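Local coordinates for protein B (Streptococcus agalactiae, PDB 5H6I), which is a secreted pore-forming toxin, the CAMP factor, which permeabilises membranes and is also classed among bacterial Fc-binding proteins, at residues T103-I106 against E107-F111; K156-E159 against Q160-T164; H215-G218 against V219-P223. All coordinates share one frame; numbering follows the deposited sequence.

All three contacts are local, along a helix or at its end. Contacts 1 and 2 lie on helices 93-115 and 145-163, which pack against each other among the first five helices. Their centres are about 13 Å apart and they touch. Glu159 OE2 is 3.3 Å from Ala108 CA, and Leu163 CG is 3.7 Å from Phe111 CZ. Contact 3 belongs to the group of three helices that ends the chain. Its centre is about 29 Å from that of contact 1 and about 31 Å from that of contact 2. Its nearest atoms are about 17 Å and 21 Å away from them. Contact 1 falls within the region assigned to binding the IgG constant region.

Contact 1: T103-I106 against E107-F111; sequences TDVI and EAITF
Glu107 leans back along helix 93-115 over Thr103, one turn earlier. Its CB lies 3.3 Å from Thr103 O, and CG stays close to the same carbonyl at 3.7 Å. The chain is extended beyond CG, which carries CD past the threonine methyl. OE1 then comes 3.4 Å from Thr103 CG2. OE2 turns toward Asp104 and stops 4.0 Å from its OD1, with the two carboxylate planes nearly perpendicular (85°). In the backbone, Glu107 N donates to Thr103 O at 2.8 Å. On another side of the helix, Val105 and Ile109 lie side by side and point the same way, with CG1 of Val105 3.8 Å from CD1 of Ile109. Val105 packs on helix 121-139, and Ile109 on Ile55 of helix 35-58. Thr110 OG1 donates to Glu107 O at 3.2 Å, from above the carbonyl plane and from the same face as Phe111 N. Thr103 OG1 is hydrogen-bonded to Lys44 NZ. The turn thus has an apolar side buried among helices and an acidic side where two carboxylates probably repel each other mildly. Lys156, in a long and weak ion pair with Asp104 OD1, may offset part of that.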
ATOM      1  N   THR A 103     -12.126   6.713  -0.398  1.00 58.53           N
ATOM      2  CA  THR A 103     -11.032   7.664  -0.231  1.00 57.90           C
ATOM      3  C   THR A 103     -10.430   7.557   1.165  1.00 54.18           C
ATOM      4  O   THR A 103      -9.211   7.671   1.334  1.00 57.74           O
ATOM      5  CB  THR A 103     -11.523   9.087  -0.503  1.00 53.70           C
ATOM      6  OG1 THR A 103     -12.012   9.176  -1.848  1.00 65.36           O
ATOM      7  CG2 THR A 103     -10.395  10.092  -0.316  1.00 62.04           C
ATOM      8  N   ASP A 104     -11.271   7.327   2.177  1.00 55.40           N
ATOM      9  CA  ASP A 104     -10.760   7.096   3.523  1.00 55.07           C
ATOM     10  C   ASP A 104     -10.000   5.779   3.612  1.00 56.14           C
ATOM     11  O   ASP A 104      -9.052   5.664   4.397  1.00 50.72           O
ATOM     12  CB  ASP A 104     -11.906   7.121   4.533  1.00 45.07           C
ATOM     13  CG  ASP A 104     -12.567   8.483   4.630  1.00 61.83           C
ATOM     14  OD1 ASP A 104     -11.925   9.421   5.146  1.00 68.28           O
ATOM     15  OD2 ASP A 104     -13.728   8.616   4.187  1.00 63.31           O
ATOM     16  N   VAL A 105     -10.402   4.780   2.823  1.00 48.59           N
ATOM     17  CA  VAL A 105      -9.642   3.534   2.753  1.00 55.05           C
ATOM     18  C   VAL A 105      -8.254   3.798   2.185  1.00 52.62           C
ATOM     19  O   VAL A 105      -7.237   3.390   2.759  1.00 50.89           O
ATOM     20  CB  VAL A 105     -10.400   2.485   1.919  1.00 49.25           C
ATOM     21  CG1 VAL A 105      -9.462   1.366   1.492  1.00 38.48           C
ATOM     22  CG2 VAL A 105     -11.576   1.929   2.700  1.00 44.61           C
ATOM     23  N   ILE A 106      -8.194   4.499   1.050  1.00 50.58           N
ATOM     24  CA  ILE A 106      -6.911   4.802   0.422  1.00 59.31           C
ATOM     25  C   ILE A 106      -6.062   5.676   1.335  1.00 56.77           C
ATOM     26  O   ILE A 106      -4.851   5.460   1.474  1.00 53.36           O
ATOM     27  CB  ILE A 106      -7.134   5.465  -0.951  1.00 49.38           C
ATOM     28  CG1 ILE A 106      -7.924   4.532  -1.870  1.00 53.10           C
ATOM     29  CG2 ILE A 106      -5.805   5.843  -1.586  1.00 54.23           C
ATOM     30  CD1 ILE A 106      -8.406   5.191  -3.145  1.00 61.86           C
ATOM     31  N   GLU A 107      -6.681   6.669   1.980  1.00 56.61           N
ATOM     32  CA  GLU A 107      -5.929   7.572   2.846  1.00 54.29           C
ATOM     33  C   GLU A 107      -5.331   6.831   4.035  1.00 55.67           C
ATOM     34  O   GLU A 107      -4.228   7.159   4.490  1.00 60.74           O
ATOM     35  CB  GLU A 107      -6.828   8.711   3.325  1.00 54.96           C
ATOM     36  CG  GLU A 107      -6.652  10.005   2.550  1.00 64.24           C
ATOM     37  CD  GLU A 107      -7.837  10.936   2.698  1.00 61.62           C
ATOM     38  OE1 GLU A 107      -8.145  11.665   1.732  1.00 71.10           O
ATOM     39  OE2 GLU A 107      -8.460  10.938   3.780  1.00 58.92           O
ATOM     40  N   ALA A 108      -6.041   5.827   4.553  1.00 56.33           N
ATOM     41  CA  ALA A 108      -5.505   5.044   5.660  1.00 60.76           C
ATOM     42  C   ALA A 108      -4.320   4.192   5.222  1.00 57.41           C
ATOM     43  O   ALA A 108      -3.404   3.954   6.015  1.00 55.87           O
ATOM     44  CB  ALA A 108      -6.599   4.164   6.262  1.00 55.06           C
ATOM     45  N   ILE A 109      -4.314   3.734   3.969  1.00 47.95           N
ATOM     46  CA  ILE A 109      -3.217   2.896   3.496  1.00 57.64           C
ATOM     47  C   ILE A 109      -1.960   3.728   3.274  1.00 52.99           C
ATOM     48  O   ILE A 109      -0.857   3.326   3.664  1.00 52.16           O
ATOM     49  CB  ILE A 109      -3.634   2.142   2.222  1.00 57.81           C
ATOM     50  CG1 ILE A 109      -4.813   1.217   2.525  1.00 61.03           C
ATOM     51  CG2 ILE A 109      -2.463   1.351   1.672  1.00 48.62           C
ATOM     52  CD1 ILE A 109      -5.714   0.974   1.340  1.00 61.87           C
ATOM     53  N   THR A 110      -2.100   4.897   2.642  1.00 52.80           N
ATOM     54  CA  THR A 110      -0.952   5.784   2.481  1.00 57.64           C
ATOM     55  C   THR A 110      -0.460   6.307   3.825  1.00 58.61           C
ATOM     56  O   THR A 110       0.734   6.584   3.978  1.00 64.89           O
ATOM     57  CB  THR A 110      -1.299   6.953   1.559  1.00 50.58           C
ATOM     58  OG1 THR A 110      -2.071   7.922   2.279  1.00 64.88           O
ATOM     59  CG2 THR A 110      -2.079   6.473   0.345  1.00 56.85           C
ATOM     60  N   PHE A 111      -1.362   6.450   4.800  1.00 50.44           N
ATOM     61  CA  PHE A 111      -0.942   6.823   6.146  1.00 50.67           C
ATOM     62  C   PHE A 111      -0.016   5.770   6.740  1.00 62.38           C
ATOM     63  O   PHE A 111       0.927   6.099   7.468  1.00 67.65           O
ATOM     64  CB  PHE A 111      -2.169   7.029   7.037  1.00 50.48           C
ATOM     65  CG  PHE A 111      -1.840   7.258   8.485  1.00 56.03           C
ATOM     66  CD1 PHE A 111      -1.518   8.525   8.943  1.00 59.19           C
ATOM     67  CD2 PHE A 111      -1.865   6.210   9.392  1.00 55.90           C
ATOM     68  CE1 PHE A 111      -1.218   8.741  10.275  1.00 64.79           C
ATOM     69  CE2 PHE A 111      -1.566   6.420  10.725  1.00 61.78           C
ATOM     70  CZ  PHE A 111      -1.243   7.687  11.166  1.00 63.84           C
TER

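Contact 2: K156-E159 against Q160-T164; sequences KALE and QKVLT
Val162 N reaches back to Leu158 O at 3.1 Å with an N-H...O angle of 160°, and Lys161 N to Ala157 O at 3.2 Å, so the backbone keeps the i to i+4 pattern of an alpha helix. These are late turns of helix 145-163, part of the all-helical fold. Here most residues that touch are exposed or partly exposed, and Val162 is buried. The flanking bonds are weak: Gln160 N to Lys156 O, and Leu163 N to Glu159 O. The side chains add modest packing. Val162 turns CG1 anti to its carbonyl carbon (chi1 -58°), which leaves CG2 between the backbone N and the carbonyl carbon, 3.2 Å from Glu159 O. CG1 sits 3.3 Å from Leu158 O. The two side chains themselves meet only at 4.5 Å, Leu158 CG to Val162 CG1. Lys161 CD comes 4.2 Å from Leu158 CD1. The lysine chain is extended, and its amine end leads away from the turn. Glu159 runs extended beyond CG and packs on Ala108 and Phe111 of helix 93-115. Val162 also meets Leu116, in a loop. Leu163 packs across to His115 of helix 93-115, and its carbonyl accepts from Lys119 NZ. Lys161 O receives two bonds: Thr164 N gives one, and Thr164 OG1 gives the other at 2.8 Å, in the carbonyl plane.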
ATOM      1  N   LYS A 156     -10.104   6.538  11.444  1.00 62.12           N
ATOM      2  CA  LYS A 156      -9.336   7.746  11.732  1.00 63.42           C
ATOM      3  C   LYS A 156      -8.840   7.756  13.174  1.00 61.53           C
ATOM      4  O   LYS A 156      -7.692   8.130  13.440  1.00 62.84           O
ATOM      5  CB  LYS A 156     -10.181   8.986  11.443  1.00 60.08           C
ATOM      6  CG  LYS A 156     -10.236   9.368   9.973  1.00 59.49           C
ATOM      7  CD  LYS A 156     -11.272  10.451   9.724  1.00 63.08           C
ATOM      8  CE  LYS A 156     -11.268  10.901   8.273  1.00 71.42           C
ATOM      9  NZ  LYS A 156     -12.442  11.759   7.961  1.00 71.88           N
ATOM     10  N   ALA A 157      -9.693   7.348  14.117  1.00 55.03           N
ATOM     11  CA  ALA A 157      -9.252   7.223  15.501  1.00 59.77           C
ATOM     12  C   ALA A 157      -8.209   6.124  15.655  1.00 60.06           C
ATOM     13  O   ALA A 157      -7.300   6.245  16.484  1.00 61.56           O
ATOM     14  CB  ALA A 157     -10.446   6.952  16.415  1.00 53.96           C
ATOM     15  N   LEU A 158      -8.323   5.051  14.868  1.00 60.23           N
ATOM     16  CA  LEU A 158      -7.324   3.989  14.910  1.00 52.39           C
ATOM     17  C   LEU A 158      -5.982   4.463  14.371  1.00 48.99           C
ATOM     18  O   LEU A 158      -4.934   3.988  14.822  1.00 51.36           O
ATOM     19  CB  LEU A 158      -7.821   2.780  14.119  1.00 50.72           C
ATOM     20  CG  LEU A 158      -7.193   1.419  14.417  1.00 52.80           C
ATOM     21  CD1 LEU A 158      -7.352   1.058  15.884  1.00 58.79           C
ATOM     22  CD2 LEU A 158      -7.819   0.358  13.531  1.00 52.11           C
ATOM     23  N   GLU A 159      -5.993   5.394  13.414  1.00 43.10           N
ATOM     24  CA  GLU A 159      -4.746   5.904  12.853  1.00 53.70           C
ATOM     25  C   GLU A 159      -3.925   6.633  13.911  1.00 62.62           C
ATOM     26  O   GLU A 159      -2.721   6.393  14.056  1.00 60.92           O
ATOM     27  CB  GLU A 159      -5.041   6.831  11.675  1.00 60.54           C
ATOM     28  CG  GLU A 159      -5.549   6.130  10.428  1.00 62.06           C
ATOM     29  CD  GLU A 159      -6.224   7.088   9.465  1.00 60.16           C
ATOM     30  OE1 GLU A 159      -6.550   8.218   9.883  1.00 83.86           O
ATOM     31  OE2 GLU A 159      -6.431   6.712   8.293  1.00 56.99           O
ATOM     32  N   GLN A 160      -4.565   7.534  14.661  1.00 56.78           N
ATOM     33  CA  GLN A 160      -3.843   8.281  15.685  1.00 59.44           C
ATOM     34  C   GLN A 160      -3.458   7.394  16.862  1.00 54.48           C
ATOM     35  O   GLN A 160      -2.486   7.690  17.566  1.00 70.42           O
ATOM     36  CB  GLN A 160      -4.686   9.464  16.164  1.00 63.29           C
ATOM     37  CG  GLN A 160      -4.975  10.498  15.087  1.00 72.24           C
ATOM     38  CD  GLN A 160      -3.823  11.460  14.874  1.00 88.20           C
ATOM     39  OE1 GLN A 160      -3.272  12.009  15.830  1.00 81.30           O
ATOM     40  NE2 GLN A 160      -3.452  11.672  13.616  1.00 75.15           N
ATOM     41  N   LYS A 161      -4.198   6.307  17.087  1.00 49.77           N
ATOM     42  CA  LYS A 161      -3.901   5.433  18.217  1.00 50.01           C
ATOM     43  C   LYS A 161      -2.654   4.595  17.958  1.00 60.54           C
ATOM     44  O   LYS A 161      -1.820   4.422  18.855  1.00 59.36           O
ATOM     45  CB  LYS A 161      -5.102   4.536  18.515  1.00 43.45           C
ATOM     46  CG  LYS A 161      -4.839   3.472  19.568  1.00 56.62           C
ATOM     47  CD  LYS A 161      -5.985   2.476  19.642  1.00 63.79           C
ATOM     48  CE  LYS A 161      -5.646   1.310  20.557  1.00 72.29           C
ATOM     49  NZ  LYS A 161      -6.641   0.208  20.444  1.00 71.75           N
ATOM     50  N   VAL A 162      -2.504   4.068  16.739  1.00 58.20           N
ATOM     51  CA  VAL A 162      -1.339   3.245  16.433  1.00 61.62           C
ATOM     52  C   VAL A 162      -0.070   4.079  16.321  1.00 57.80           C
ATOM     53  O   VAL A 162       1.033   3.521  16.327  1.00 55.57           O
ATOM     54  CB  VAL A 162      -1.564   2.431  15.143  1.00 55.37           C
ATOM     55  CG1 VAL A 162      -2.789   1.541  15.281  1.00 49.73           C
ATOM     56  CG2 VAL A 162      -1.694   3.355  13.941  1.00 47.56           C
ATOM     57  N   LEU A 163      -0.195   5.405  16.217  1.00 55.17           N
ATOM     58  CA  LEU A 163       0.988   6.258  16.223  1.00 51.29           C
ATOM     59  C   LEU A 163       1.709   6.201  17.562  1.00 57.69           C
ATOM     60  O   LEU A 163       2.934   6.361  17.617  1.00 64.59           O
ATOM     61  CB  LEU A 163       0.603   7.700  15.893  1.00 52.21           C
ATOM     62  CG  LEU A 163       0.429   8.056  14.417  1.00 63.29           C
ATOM     63  CD1 LEU A 163      -0.019   9.502  14.272  1.00 65.45           C
ATOM     64  CD2 LEU A 163       1.716   7.811  13.647  1.00 60.54           C
ATOM     65  N   THR A 164       0.972   5.978  18.648  1.00 44.49           N
ATOM     66  CA  THR A 164       1.556   5.883  19.980  1.00 57.33           C
ATOM     67  C   THR A 164       2.125   4.502  20.281  1.00 57.26           C
ATOM     68  O   THR A 164       2.596   4.277  21.402  1.00 61.28           O
ATOM     69  CB  THR A 164       0.516   6.253  21.040  1.00 65.82           C
ATOM     70  OG1 THR A 164      -0.455   5.204  21.148  1.00 69.66           O
ATOM     71  CG2 THR A 164      -0.188   7.550  20.666  1.00 59.20           C
TER

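Contact 3: H215-G218 against V219-P223; sequences HAVG and VQLNP
Val217 holds CG1 anti to its backbone N (chi1 177°), while Leu221 turns CG anti to its own carbonyl carbon (chi1 -66°), and these settings lay the two side chains next to each other one helical turn apart. They point the same way, and Val217 CG1 is 3.7 Å from Leu221 CD1. The leucine also covers the carbonyl beneath it, with CG 3.3 Å from Val217 O. That same oxygen accepts from Leu221 N at 2.9 Å.

A second, looser pair is formed by His215 and Val219. The side chains cross at a slant, and Val219 CG2 approaches CE1 of the ring obliquely, at 4.1 Å. The ring is fixed more firmly by ND1, which is hydrogen-bonded to Glu233 of helix 227-245. Val219 N donates to His215 O at 3.2 Å, and Gln220 N to Ala216 O at 3.0 Å. Gln220 runs away from the turn in an extended chain, and its NE2 is hydrogen-bonded to Asp183 OD2.

The chain then leaves the regular helix. Asn222 N still donates to Val219 O at 3.2 Å, and Asn222 OD1 accepts from Asn224 N, as in an Asx turn. Lys179 NZ is hydrogen-bonded to the carbonyl oxygens of both Gln220 and Asn222. The lysine's positive charge probably interacts favourably with the negative C-terminal end of the helix dipole, and it ties the end of helix 203-220 and the loop after it to the start of helix 179-196.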
ATOM      1  N   HIS A 215      22.572 -10.734  -3.259  1.00 46.65           N
ATOM      2  CA  HIS A 215      22.823 -10.895  -1.830  1.00 46.18           C
ATOM      3  C   HIS A 215      21.824 -10.102  -0.999  1.00 52.58           C
ATOM      4  O   HIS A 215      21.375 -10.568   0.056  1.00 51.65           O
ATOM      5  CB  HIS A 215      24.254 -10.472  -1.497  1.00 48.26           C
ATOM      6  CG  HIS A 215      24.555 -10.467  -0.031  1.00 46.99           C
ATOM      7  ND1 HIS A 215      24.422  -9.341   0.752  1.00 60.75           N
ATOM      8  CD2 HIS A 215      24.981 -11.451   0.796  1.00 55.74           C
ATOM      9  CE1 HIS A 215      24.755  -9.631   1.997  1.00 54.03           C
ATOM     10  NE2 HIS A 215      25.097 -10.906   2.051  1.00 50.66           N
ATOM     11  N   ALA A 216      21.465  -8.896  -1.452  1.00 46.79           N
ATOM     12  CA  ALA A 216      20.466  -8.110  -0.739  1.00 46.59           C
ATOM     13  C   ALA A 216      19.101  -8.784  -0.768  1.00 47.58           C
ATOM     14  O   ALA A 216      18.327  -8.660   0.189  1.00 60.17           O
ATOM     15  CB  ALA A 216      20.380  -6.703  -1.330  1.00 37.60           C
ATOM     16  N   VAL A 217      18.788  -9.497  -1.853  1.00 47.51           N
ATOM     17  CA  VAL A 217      17.540 -10.254  -1.914  1.00 49.66           C
ATOM     18  C   VAL A 217      17.537 -11.363  -0.874  1.00 49.68           C
ATOM     19  O   VAL A 217      16.492 -11.677  -0.289  1.00 49.58           O
ATOM     20  CB  VAL A 217      17.322 -10.806  -3.337  1.00 45.15           C
ATOM     21  CG1 VAL A 217      16.068 -11.662  -3.399  1.00 47.55           C
ATOM     22  CG2 VAL A 217      17.234  -9.667  -4.341  1.00 48.08           C
ATOM     23  N   GLY A 218      18.698 -11.967  -0.615  1.00 52.67           N
ATOM     24  CA  GLY A 218      18.778 -12.978   0.426  1.00 53.12           C
ATOM     25  C   GLY A 218      18.511 -12.414   1.807  1.00 53.66           C
ATOM     26  O   GLY A 218      17.898 -13.075   2.650  1.00 54.68           O
ATOM     27  N   VAL A 219      18.965 -11.184   2.061  1.00 45.35           N
ATOM     28  CA  VAL A 219      18.665 -10.530   3.330  1.00 56.24           C
ATOM     29  C   VAL A 219      17.177 -10.221   3.428  1.00 59.13           C
ATOM     30  O   VAL A 219      16.561 -10.387   4.488  1.00 62.75           O
ATOM     31  CB  VAL A 219      19.523  -9.262   3.492  1.00 47.26           C
ATOM     32  CG1 VAL A 219      19.015  -8.409   4.644  1.00 55.81           C
ATOM     33  CG2 VAL A 219      20.982  -9.635   3.704  1.00 44.79           C
ATOM     34  N   GLN A 220      16.574  -9.776   2.322  1.00 47.61           N
ATOM     35  CA  GLN A 220      15.144  -9.490   2.316  1.00 56.54           C
ATOM     36  C   GLN A 220      14.319 -10.749   2.557  1.00 58.02           C
ATOM     37  O   GLN A 220      13.271 -10.690   3.210  1.00 65.38           O
ATOM     38  CB  GLN A 220      14.753  -8.833   0.990  1.00 57.18           C
ATOM     39  CG  GLN A 220      13.261  -8.832   0.694  1.00 71.63           C
ATOM     40  CD  GLN A 220      12.892  -7.884  -0.429  1.00 72.47           C
ATOM     41  OE1 GLN A 220      13.552  -6.867  -0.640  1.00 74.76           O
ATOM     42  NE2 GLN A 220      11.832  -8.213  -1.158  1.00 68.81           N
ATOM     43  N   LEU A 221      14.776 -11.894   2.053  1.00 55.24           N
ATOM     44  CA  LEU A 221      14.061 -13.151   2.238  1.00 50.00           C
ATOM     45  C   LEU A 221      14.370 -13.822   3.570  1.00 58.54           C
ATOM     46  O   LEU A 221      13.761 -14.852   3.880  1.00 63.72           O
ATOM     47  CB  LEU A 221      14.387 -14.112   1.091  1.00 53.49           C
ATOM     48  CG  LEU A 221      13.891 -13.700  -0.296  1.00 55.42           C
ATOM     49  CD1 LEU A 221      14.630 -14.470  -1.379  1.00 61.65           C
ATOM     50  CD2 LEU A 221      12.390 -13.907  -0.417  1.00 53.61           C
ATOM     51  N   ASN A 222      15.290 -13.272   4.358  1.00 49.78           N
ATOM     52  CA  ASN A 222      15.651 -13.843   5.649  1.00 61.35           C
ATOM     53  C   ASN A 222      14.666 -13.376   6.713  1.00 62.92           C
ATOM     54  O   ASN A 222      14.596 -12.179   7.013  1.00 52.13           O
ATOM     55  CB  ASN A 222      17.083 -13.447   6.025  1.00 57.11           C
ATOM     56  CG  ASN A 222      17.635 -14.263   7.181  1.00 57.66           C
ATOM     57  OD1 ASN A 222      16.888 -14.872   7.948  1.00 65.92           O
ATOM     58  ND2 ASN A 222      18.957 -14.274   7.313  1.00 57.55           N
ATOM     59  N   PRO A 223      13.885 -14.286   7.304  1.00 54.28           N
ATOM     60  CA  PRO A 223      12.933 -13.880   8.347  1.00 57.47           C
ATOM     61  C   PRO A 223      13.576 -13.576   9.689  1.00 59.71           C
ATOM     62  O   PRO A 223      12.864 -13.168  10.614  1.00 67.04           O
ATOM     63  CB  PRO A 223      11.991 -15.095   8.457  1.00 59.03           C
ATOM     64  CG  PRO A 223      12.318 -15.977   7.275  1.00 53.49           C
ATOM     65  CD  PRO A 223      13.753 -15.711   6.969  1.00 52.62           C
TER